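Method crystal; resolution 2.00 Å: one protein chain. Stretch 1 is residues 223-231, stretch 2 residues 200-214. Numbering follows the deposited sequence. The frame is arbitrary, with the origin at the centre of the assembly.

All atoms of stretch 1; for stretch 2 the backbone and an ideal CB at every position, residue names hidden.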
ATOM      1  N   ILE A 223      13.882 -18.088  -4.626  1.00 40.27           N
ATOM      2  CA  ILE A 223      13.459 -18.072  -6.019  1.00 38.29           C
ATOM      3  C   ILE A 223      12.110 -17.414  -6.303  1.00 36.03           C
ATOM      4  O   ILE A 223      11.776 -17.141  -7.458  1.00 34.51           O
ATOM      5  CB  ILE A 223      13.472 -19.527  -6.576  1.00 40.02           C
ATOM      6  CG1 ILE A 223      13.906 -19.517  -8.040  1.00 40.70           C
ATOM      7  CG2 ILE A 223      12.101 -20.194  -6.384  1.00 38.35           C
ATOM      8  CD1 ILE A 223      15.362 -19.155  -8.234  1.00 42.15           C
ATOM      9  N   ALA A 224      11.347 -17.160  -5.245  1.00 34.71           N
ATOM     10  CA  ALA A 224      10.029 -16.533  -5.357  1.00 33.60           C
ATOM     11  C   ALA A 224       9.626 -16.001  -3.982  1.00 32.13           C
ATOM     12  O   ALA A 224      10.005 -16.574  -2.958  1.00 33.21           O
ATOM     13  CB  ALA A 224       8.998 -17.551  -5.856  1.00 32.01           C
ATOM     14  N   TRP A 225       8.856 -14.920  -3.950  1.00 28.07           N
ATOM     15  CA  TRP A 225       8.462 -14.336  -2.671  1.00 27.50           C
ATOM     16  C   TRP A 225       7.177 -13.508  -2.744  1.00 26.71           C
ATOM     17  O   TRP A 225       6.724 -13.126  -3.823  1.00 25.77           O
ATOM     18  CB  TRP A 225       9.614 -13.469  -2.144  1.00 24.97           C
ATOM     19  CG  TRP A 225      10.098 -12.491  -3.170  1.00 23.08           C
ATOM     20  CD1 TRP A 225       9.537 -11.287  -3.483  1.00 23.24           C
ATOM     21  CD2 TRP A 225      11.160 -12.693  -4.110  1.00 21.64           C
ATOM     22  NE1 TRP A 225      10.176 -10.728  -4.566  1.00 22.75           N
ATOM     23  CE2 TRP A 225      11.175 -11.572  -4.971  1.00 23.35           C
ATOM     24  CE3 TRP A 225      12.095 -13.717  -4.312  1.00 21.48           C
ATOM     25  CZ2 TRP A 225      12.092 -11.448  -6.023  1.00 23.02           C
ATOM     26  CZ3 TRP A 225      13.007 -13.595  -5.360  1.00 21.47           C
ATOM     27  CH2 TRP A 225      12.996 -12.466  -6.202  1.00 20.72           C
ATOM     28  N   ILE A 226       6.602 -13.234  -1.578  1.00 26.78           N
ATOM     29  CA  ILE A 226       5.376 -12.458  -1.479  1.00 27.32           C
ATOM     30  C   ILE A 226       5.426 -11.723  -0.135  1.00 27.71           C
ATOM     31  O   ILE A 226       5.929 -12.255   0.856  1.00 27.50           O
ATOM     32  CB  ILE A 226       4.136 -13.399  -1.585  1.00 28.72           C
ATOM     33  CG1 ILE A 226       2.891 -12.611  -2.003  1.00 29.04           C
ATOM     34  CG2 ILE A 226       3.897 -14.109  -0.259  1.00 28.04           C
ATOM     35  CD1 ILE A 226       2.240 -11.876  -0.882  1.00 31.34           C
ATOM     36  N   PHE A 227       4.928 -10.492  -0.110  1.00 27.65           N
ATOM     37  CA  PHE A 227       4.944  -9.678   1.108  1.00 27.16           C
ATOM     38  C   PHE A 227       3.549  -9.294   1.560  1.00 27.45           C
ATOM     39  O   PHE A 227       2.583  -9.423   0.802  1.00 28.96           O
ATOM     40  CB  PHE A 227       5.652  -8.342   0.868  1.00 25.97           C
ATOM     41  CG  PHE A 227       7.136  -8.408   0.882  1.00 27.12           C
ATOM     42  CD1 PHE A 227       7.842  -8.818  -0.247  1.00 25.99           C
ATOM     43  CD2 PHE A 227       7.841  -7.994   2.014  1.00 25.47           C
ATOM     44  CE1 PHE A 227       9.236  -8.810  -0.252  1.00 27.28           C
ATOM     45  CE2 PHE A 227       9.236  -7.982   2.027  1.00 26.44           C
ATOM     46  CZ  PHE A 227       9.938  -8.388   0.892  1.00 27.61           C
ATOM     47  N   GLN A 228       3.452  -8.810   2.799  1.00 25.01           N
ATOM     48  CA  GLN A 228       2.191  -8.275   3.290  1.00 22.30           C
ATOM     49  C   GLN A 228       2.445  -6.819   2.902  1.00 20.51           C
ATOM     50  O   GLN A 228       3.582  -6.364   2.995  1.00 18.81           O
ATOM     51  CB  GLN A 228       2.070  -8.379   4.811  1.00 23.03           C
ATOM     52  CG  GLN A 228       0.720  -7.860   5.316  1.00 20.79           C
ATOM     53  CD  GLN A 228       0.464  -8.192   6.772  1.00 20.87           C
ATOM     54  OE1 GLN A 228      -0.685  -8.211   7.221  1.00 26.06           O
ATOM     55  NE2 GLN A 228       1.526  -8.445   7.517  1.00 18.30           N
ATOM     56  N   ASN A 229       1.428  -6.079   2.475  1.00 21.28           N
ATOM     57  CA  ASN A 229       1.679  -4.701   2.050  1.00 18.66           C
ATOM     58  C   ASN A 229       1.200  -3.603   2.994  1.00 19.51           C
ATOM     59  O   ASN A 229       0.812  -3.873   4.134  1.00 17.04           O
ATOM     60  CB  ASN A 229       1.102  -4.480   0.644  1.00 18.02           C
ATOM     61  CG  ASN A 229      -0.408  -4.444   0.625  1.00 18.74           C
ATOM     62  OD1 ASN A 229      -1.067  -4.625   1.649  1.00 19.09           O
ATOM     63  ND2 ASN A 229      -0.970  -4.196  -0.551  1.00 19.32           N
ATOM     64  N   ASP A 230       1.231  -2.357   2.521  1.00 18.34           N
ATOM     65  CA  ASP A 230       0.821  -1.236   3.353  1.00 21.43           C
ATOM     66  C   ASP A 230      -0.695  -1.083   3.502  1.00 22.07           C
ATOM     67  O   ASP A 230      -1.190  -0.059   3.981  1.00 23.73           O
ATOM     68  CB  ASP A 230       1.471   0.073   2.864  1.00 22.28           C
ATOM     69  CG  ASP A 230       1.401   0.254   1.344  1.00 25.09           C
ATOM     70  OD1 ASP A 230       0.983  -0.678   0.620  1.00 21.24           O
ATOM     71  OD2 ASP A 230       1.784   1.350   0.871  1.00 26.98           O
ATOM     72  N   PHE A 231      -1.422  -2.119   3.094  1.00 19.02           N
ATOM     73  CA  PHE A 231      -2.874  -2.156   3.225  1.00 19.19           C
ATOM     74  C   PHE A 231      -3.199  -3.463   3.958  1.00 19.63           C
ATOM     75  O   PHE A 231      -4.353  -3.901   4.002  1.00 17.30           O
ATOM     76  CB  PHE A 231      -3.570  -2.151   1.855  1.00 16.74           C
ATOM     77  CG  PHE A 231      -3.578  -0.806   1.179  1.00 15.57           C
ATOM     78  CD1 PHE A 231      -2.509  -0.405   0.379  1.00 13.37           C
ATOM     79  CD2 PHE A 231      -4.656   0.068   1.358  1.00 16.40           C
ATOM     80  CE1 PHE A 231      -2.504   0.855  -0.239  1.00 14.57           C
ATOM     81  CE2 PHE A 231      -4.670   1.329   0.755  1.00 16.77           C
ATOM     82  CZ  PHE A 231      -3.590   1.727  -0.052  1.00 18.10           C
ATOM     83  N   UNK A 200      15.784  -0.239   2.395  1.00 32.31           N
ATOM     84  CA  UNK A 200      15.515  -0.136   3.818  1.00 33.08           C
ATOM     85  C   UNK A 200      14.021  -0.259   4.129  1.00 31.96           C
ATOM     86  O   UNK A 200      13.652  -0.728   5.207  1.00 31.80           O
ATOM     87  CB  UNK A 200      16.054   1.192   4.354  1.00 33.08           C
ATOM     88  N   UNK A 201      13.165   0.139   3.188  1.00 30.22           N
ATOM     89  CA  UNK A 201      11.720  -0.008   3.371  1.00 27.88           C
ATOM     90  C   UNK A 201      11.459  -1.508   3.405  1.00 26.90           C
ATOM     91  O   UNK A 201      10.810  -2.012   4.320  1.00 26.31           O
ATOM     92  CB  UNK A 201      10.920   0.687   2.267  1.00 27.88           C
ATOM     93  N   UNK A 202      11.985  -2.220   2.408  1.00 25.76           N
ATOM     94  CA  UNK A 202      11.802  -3.668   2.352  1.00 26.00           C
ATOM     95  C   UNK A 202      12.314  -4.349   3.630  1.00 25.66           C
ATOM     96  O   UNK A 202      11.695  -5.290   4.135  1.00 23.24           O
ATOM     97  CB  UNK A 202      12.520  -4.240   1.128  1.00 26.00           C
ATOM     98  N   UNK A 203      13.436  -3.861   4.158  1.00 26.86           N
ATOM     99  CA  UNK A 203      14.004  -4.424   5.380  1.00 27.07           C
ATOM    100  C   UNK A 203      13.067  -4.207   6.577  1.00 26.15           C
ATOM    101  O   UNK A 203      12.977  -5.054   7.479  1.00 22.98           O
ATOM    102  CB  UNK A 203      15.373  -3.801   5.661  1.00 27.07           C
ATOM    103  N   UNK A 204      12.361  -3.077   6.579  1.00 24.40           N
ATOM    104  CA  UNK A 204      11.415  -2.789   7.655  1.00 26.39           C
ATOM    105  C   UNK A 204      10.220  -3.751   7.543  1.00 26.61           C
ATOM    106  O   UNK A 204       9.731  -4.279   8.554  1.00 27.19           O
ATOM    107  CB  UNK A 204      10.951  -1.332   7.597  1.00 26.39           C
ATOM    108  N   UNK A 205       9.768  -3.979   6.307  1.00 25.57           N
ATOM    109  CA  UNK A 205       8.648  -4.878   6.038  1.00 25.59           C
ATOM    110  C   UNK A 205       8.918  -6.338   6.410  1.00 26.19           C
ATOM    111  O   UNK A 205       8.027  -7.038   6.897  1.00 25.89           O
ATOM    112  CB  UNK A 205       8.281  -4.798   4.555  1.00 25.59           C
ATOM    113  N   UNK A 206      10.132  -6.820   6.171  1.00 27.20           N
ATOM    114  CA  UNK A 206      10.421  -8.202   6.519  1.00 28.57           C
ATOM    115  C   UNK A 206      10.428  -8.302   8.035  1.00 27.82           C
ATOM    116  O   UNK A 206      10.163  -9.357   8.598  1.00 27.91           O
ATOM    117  CB  UNK A 206      11.751  -8.668   5.922  1.00 28.57           C
ATOM    118  N   UNK A 207      10.695  -7.182   8.696  1.00 28.52           N
ATOM    119  CA  UNK A 207      10.742  -7.175  10.150  1.00 30.04           C
ATOM    120  C   UNK A 207       9.382  -7.079  10.841  1.00 29.20           C
ATOM    121  O   UNK A 207       9.079  -7.874  11.742  1.00 28.11           O
ATOM    122  CB  UNK A 207      11.616  -6.007  10.612  1.00 30.04           C
ATOM    123  N   UNK A 208       8.566  -6.115  10.415  1.00 28.17           N
ATOM    124  CA  UNK A 208       7.258  -5.887  11.025  1.00 25.43           C
ATOM    125  C   UNK A 208       6.021  -6.416  10.311  1.00 24.85           C
ATOM    126  O   UNK A 208       4.926  -6.426  10.889  1.00 25.70           O
ATOM    127  CB  UNK A 208       7.078  -4.378  11.203  1.00 25.43           C
ATOM    128  N   UNK A 209       6.182  -6.852   9.067  1.00 21.15           N
ATOM    129  CA  UNK A 209       5.058  -7.386   8.301  1.00 21.00           C
ATOM    130  C   UNK A 209       5.276  -8.870   8.027  1.00 21.14           C
ATOM    131  O   UNK A 209       6.380  -9.392   8.227  1.00 17.86           O
ATOM    132  CB  UNK A 209       4.881  -6.619   6.989  1.00 21.00           C
ATOM    133  N   UNK A 210       4.231  -9.559   7.581  1.00 22.02           N
ATOM    134  CA  UNK A 210       4.387 -10.973   7.241  1.00 23.66           C
ATOM    135  C   UNK A 210       4.977 -11.044   5.828  1.00 23.77           C
ATOM    136  O   UNK A 210       4.810 -10.120   5.028  1.00 21.41           O
ATOM    137  CB  UNK A 210       3.056 -11.722   7.329  1.00 23.66           C
ATOM    138  N   UNK A 211       5.686 -12.133   5.543  1.00 24.23           N
ATOM    139  CA  UNK A 211       6.293 -12.344   4.235  1.00 24.75           C
ATOM    140  C   UNK A 211       6.478 -13.844   4.005  1.00 25.48           C
ATOM    141  O   UNK A 211       6.402 -14.636   4.947  1.00 26.62           O
ATOM    142  CB  UNK A 211       7.629 -11.606   4.126  1.00 24.75           C
ATOM    143  N   UNK A 212       6.693 -14.236   2.753  1.00 25.46           N
ATOM    144  CA  UNK A 212       6.896 -15.641   2.427  1.00 25.35           C
ATOM    145  C   UNK A 212       7.857 -15.798   1.266  1.00 26.01           C
ATOM    146  O   UNK A 212       7.755 -15.098   0.261  1.00 26.74           O
ATOM    147  CB  UNK A 212       5.562 -16.314   2.099  1.00 25.35           C
ATOM    148  N   UNK A 213       8.798 -16.721   1.411  1.00 27.40           N
ATOM    149  CA  UNK A 213       9.754 -16.950   0.351  1.00 28.19           C
ATOM    150  C   UNK A 213       9.837 -18.418  -0.011  1.00 29.15           C
ATOM    151  O   UNK A 213       9.603 -19.294   0.829  1.00 29.48           O
ATOM    152  CB  UNK A 213      11.133 -16.428   0.758  1.00 28.19           C
ATOM    153  N   UNK A 214      10.154 -18.680  -1.274  1.00 30.01           N
ATOM    154  CA  UNK A 214      10.306 -20.038  -1.785  1.00 31.82           C
ATOM    155  C   UNK A 214      11.792 -20.264  -2.124  1.00 34.31           C
ATOM    156  O   UNK A 214      12.361 -19.576  -2.989  1.00 33.19           O
ATOM    157  CB  UNK A 214       9.417 -20.267  -3.009  1.00 31.82           C
TER

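Positions 200-208 have helical backbone angles, and the helix axis crosses strand 223-228 at 78°, 8.9 Å away at closest approach. Few of its side chains can therefore reach the strand.

At 200, 203, 204, 207 and 208 the ideal CB has nothing of stretch 1 within 5.5 Å, so stretch 1 sets no preference; they are Thr200, Gln203, Ala204, Arg207 and Phe208, none of which touches it. Position 201 also starts beyond that limit, with CA-to-CB sideways, so only a long side chain could make contact. It is Tyr201, whose OH comes 4.0 Å from Asp230 CB.

The ring of Phe227 dominates what 202, 205 and 206 meet. At 202 the ideal CB lies 4.9 Å from Phe227 CZ, which suits a medium or large apolar group; Leu202 places CG 4.4 Å from that CZ. At 205 CA-to-CB points toward the strand and the ideal CB is 4.1 Å from Phe227 CD2, favouring an aliphatic residue. Leu205 (chi1 m, chi2 t) packs there, its CD2 4.1 Å from Gln228 O. At 206 the ideal CB is 4.7 Å from Phe227 CE2, and many residues would fit; Val206 is found, its backbone N near the ring edge.

Position 209 leaves helical angles (-114/167) and points toward stretch 1, where the carbonyls of Gln228 and Asn229 offer acceptors. A short donor such as Asn, Ser or Thr would be reasonable. Asn209 donates from ND2 to Asn229 O (3.3 Å, 149°) and, weakly, to Gln228 O (2.9 Å).

At 210 the backbone O accepts from Gln228 N at 2.9 Å, whatever the side chain. CA-to-CB runs sideways, so a long polar chain could leave freely; the end of Lys210 leads away.

Positions 211-214 run antiparallel to the strand (170°), with alternating faces. At 211, paired with Phe227, the ideal CB is 4.2 Å from Phe227 CD2, compatible with a small or apolar residue. It is Ser211, whose OG bonds elsewhere in the structure.

Position 212 pairs with Ile226 through two hydrogen bonds, N to Ile226 O (2.8 Å) and O from Ile226 N (2.9 Å). Its ideal CB is 3.6 Å from Ile226 CG2, inviting an aliphatic residue, and Leu212 supplies one.

At 213 the ideal CB would lie 4.4 Å from Trp225 CB, leaving room for a small residue; it is Gly213, whose CA approaches Ala224 O at 3.3 Å.

At 214 N donates to Ala224 O and O accepts from Ile223 N, both at 2.7 Å. Apolar neighbours favour a branched aliphatic: Ile214 sets CG2 4.0 Å from Ile223 CG2 and CB 3.9 Å from Ala224 CB.

Stretch 2, residues 200-214: TYLQALVRFNKSLGI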
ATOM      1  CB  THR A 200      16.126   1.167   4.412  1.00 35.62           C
ATOM      2  OG1 THR A 200      15.421   1.533   5.606  1.00 38.69           O
ATOM      3  CG2 THR A 200      16.095   2.298   3.399  1.00 36.51           C
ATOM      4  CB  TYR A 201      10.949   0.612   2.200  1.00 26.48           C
ATOM      5  CG  TYR A 201       9.464   0.268   2.159  1.00 26.64           C
ATOM      6  CD1 TYR A 201       8.687   0.276   3.318  1.00 25.34           C
ATOM      7  CD2 TYR A 201       8.821  -0.002   0.947  1.00 26.65           C
ATOM      8  CE1 TYR A 201       7.306   0.028   3.272  1.00 26.98           C
ATOM      9  CE2 TYR A 201       7.441  -0.249   0.888  1.00 25.09           C
ATOM     10  CZ  TYR A 201       6.693  -0.229   2.052  1.00 26.15           C
ATOM     11  OH  TYR A 201       5.330  -0.441   2.005  1.00 27.75           O
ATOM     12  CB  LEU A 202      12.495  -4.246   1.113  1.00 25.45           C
ATOM     13  CG  LEU A 202      11.628  -4.420  -0.147  1.00 27.50           C
ATOM     14  CD1 LEU A 202      10.861  -3.155  -0.429  1.00 28.80           C
ATOM     15  CD2 LEU A 202      12.502  -4.777  -1.341  1.00 29.39           C
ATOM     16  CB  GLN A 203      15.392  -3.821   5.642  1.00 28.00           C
ATOM     17  CG  GLN A 203      16.527  -4.663   5.060  1.00 30.94           C
ATOM     18  CD  GLN A 203      17.841  -3.908   4.937  1.00 34.03           C
ATOM     19  OE1 GLN A 203      18.133  -3.011   5.727  1.00 38.20           O
ATOM     20  NE2 GLN A 203      18.651  -4.283   3.946  1.00 33.22           N
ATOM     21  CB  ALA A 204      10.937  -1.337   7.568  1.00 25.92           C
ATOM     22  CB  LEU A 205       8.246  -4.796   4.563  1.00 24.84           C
ATOM     23  CG  LEU A 205       7.393  -3.592   4.151  1.00 27.10           C
ATOM     24  CD1 LEU A 205       7.199  -3.563   2.638  1.00 25.60           C
ATOM     25  CD2 LEU A 205       6.049  -3.683   4.859  1.00 24.51           C
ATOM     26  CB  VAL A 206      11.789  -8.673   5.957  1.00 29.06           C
ATOM     27  CG1 VAL A 206      12.885  -7.757   6.432  1.00 32.53           C
ATOM     28  CG2 VAL A 206      12.074 -10.106   6.407  1.00 29.16           C
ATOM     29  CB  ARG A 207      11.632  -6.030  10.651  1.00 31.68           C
ATOM     30  CG  ARG A 207      11.743  -5.984  12.167  1.00 35.00           C
ATOM     31  CD  ARG A 207      12.619  -4.848  12.661  1.00 37.37           C
ATOM     32  NE  ARG A 207      12.643  -4.826  14.123  1.00 41.15           N
ATOM     33  CZ  ARG A 207      13.223  -3.879  14.854  1.00 40.68           C
ATOM     34  NH1 ARG A 207      13.834  -2.860  14.262  1.00 42.00           N
ATOM     35  NH2 ARG A 207      13.195  -3.954  16.177  1.00 39.52           N
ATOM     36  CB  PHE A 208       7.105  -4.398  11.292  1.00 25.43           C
ATOM     37  CG  PHE A 208       7.994  -3.911  12.384  1.00 27.62           C
ATOM     38  CD1 PHE A 208       7.730  -4.259  13.708  1.00 27.13           C
ATOM     39  CD2 PHE A 208       9.128  -3.162  12.101  1.00 26.80           C
ATOM     40  CE1 PHE A 208       8.585  -3.863  14.734  1.00 26.31           C
ATOM     41  CE2 PHE A 208       9.990  -2.765  13.122  1.00 26.56           C
ATOM     42  CZ  PHE A 208       9.716  -3.119  14.438  1.00 26.91           C
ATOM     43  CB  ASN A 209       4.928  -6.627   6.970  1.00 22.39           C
ATOM     44  CG  ASN A 209       3.665  -5.768   6.898  1.00 22.71           C
ATOM     45  OD1 ASN A 209       3.084  -5.404   7.925  1.00 22.01           O
ATOM     46  ND2 ASN A 209       3.245  -5.437   5.683  1.00 19.60           N
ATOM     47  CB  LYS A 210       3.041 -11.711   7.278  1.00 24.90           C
ATOM     48  CG  LYS A 210       2.449 -11.865   8.674  1.00 26.83           C
ATOM     49  CD  LYS A 210       1.147 -12.658   8.632  1.00 29.24           C
ATOM     50  CE  LYS A 210       0.405 -12.632   9.972  1.00 29.84           C
ATOM     51  NZ  LYS A 210       1.017 -13.489  11.020  1.00 33.55           N
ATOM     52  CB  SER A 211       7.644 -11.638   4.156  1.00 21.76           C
ATOM     53  OG  SER A 211       8.552 -12.199   5.083  1.00 21.94           O
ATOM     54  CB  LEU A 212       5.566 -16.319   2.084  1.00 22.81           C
ATOM     55  CG  LEU A 212       4.637 -16.726   3.232  1.00 23.13           C
ATOM     56  CD1 LEU A 212       3.434 -17.498   2.683  1.00 20.56           C
ATOM     57  CD2 LEU A 212       5.393 -17.602   4.215  1.00 21.25           C
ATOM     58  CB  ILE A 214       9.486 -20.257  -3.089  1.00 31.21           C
ATOM     59  CG1 ILE A 214       7.997 -20.004  -2.847  1.00 31.34           C
ATOM     60  CG2 ILE A 214       9.673 -21.682  -3.585  1.00 31.06           C
ATOM     61  CD1 ILE A 214       7.315 -21.056  -1.997  1.00 30.09           C
TER
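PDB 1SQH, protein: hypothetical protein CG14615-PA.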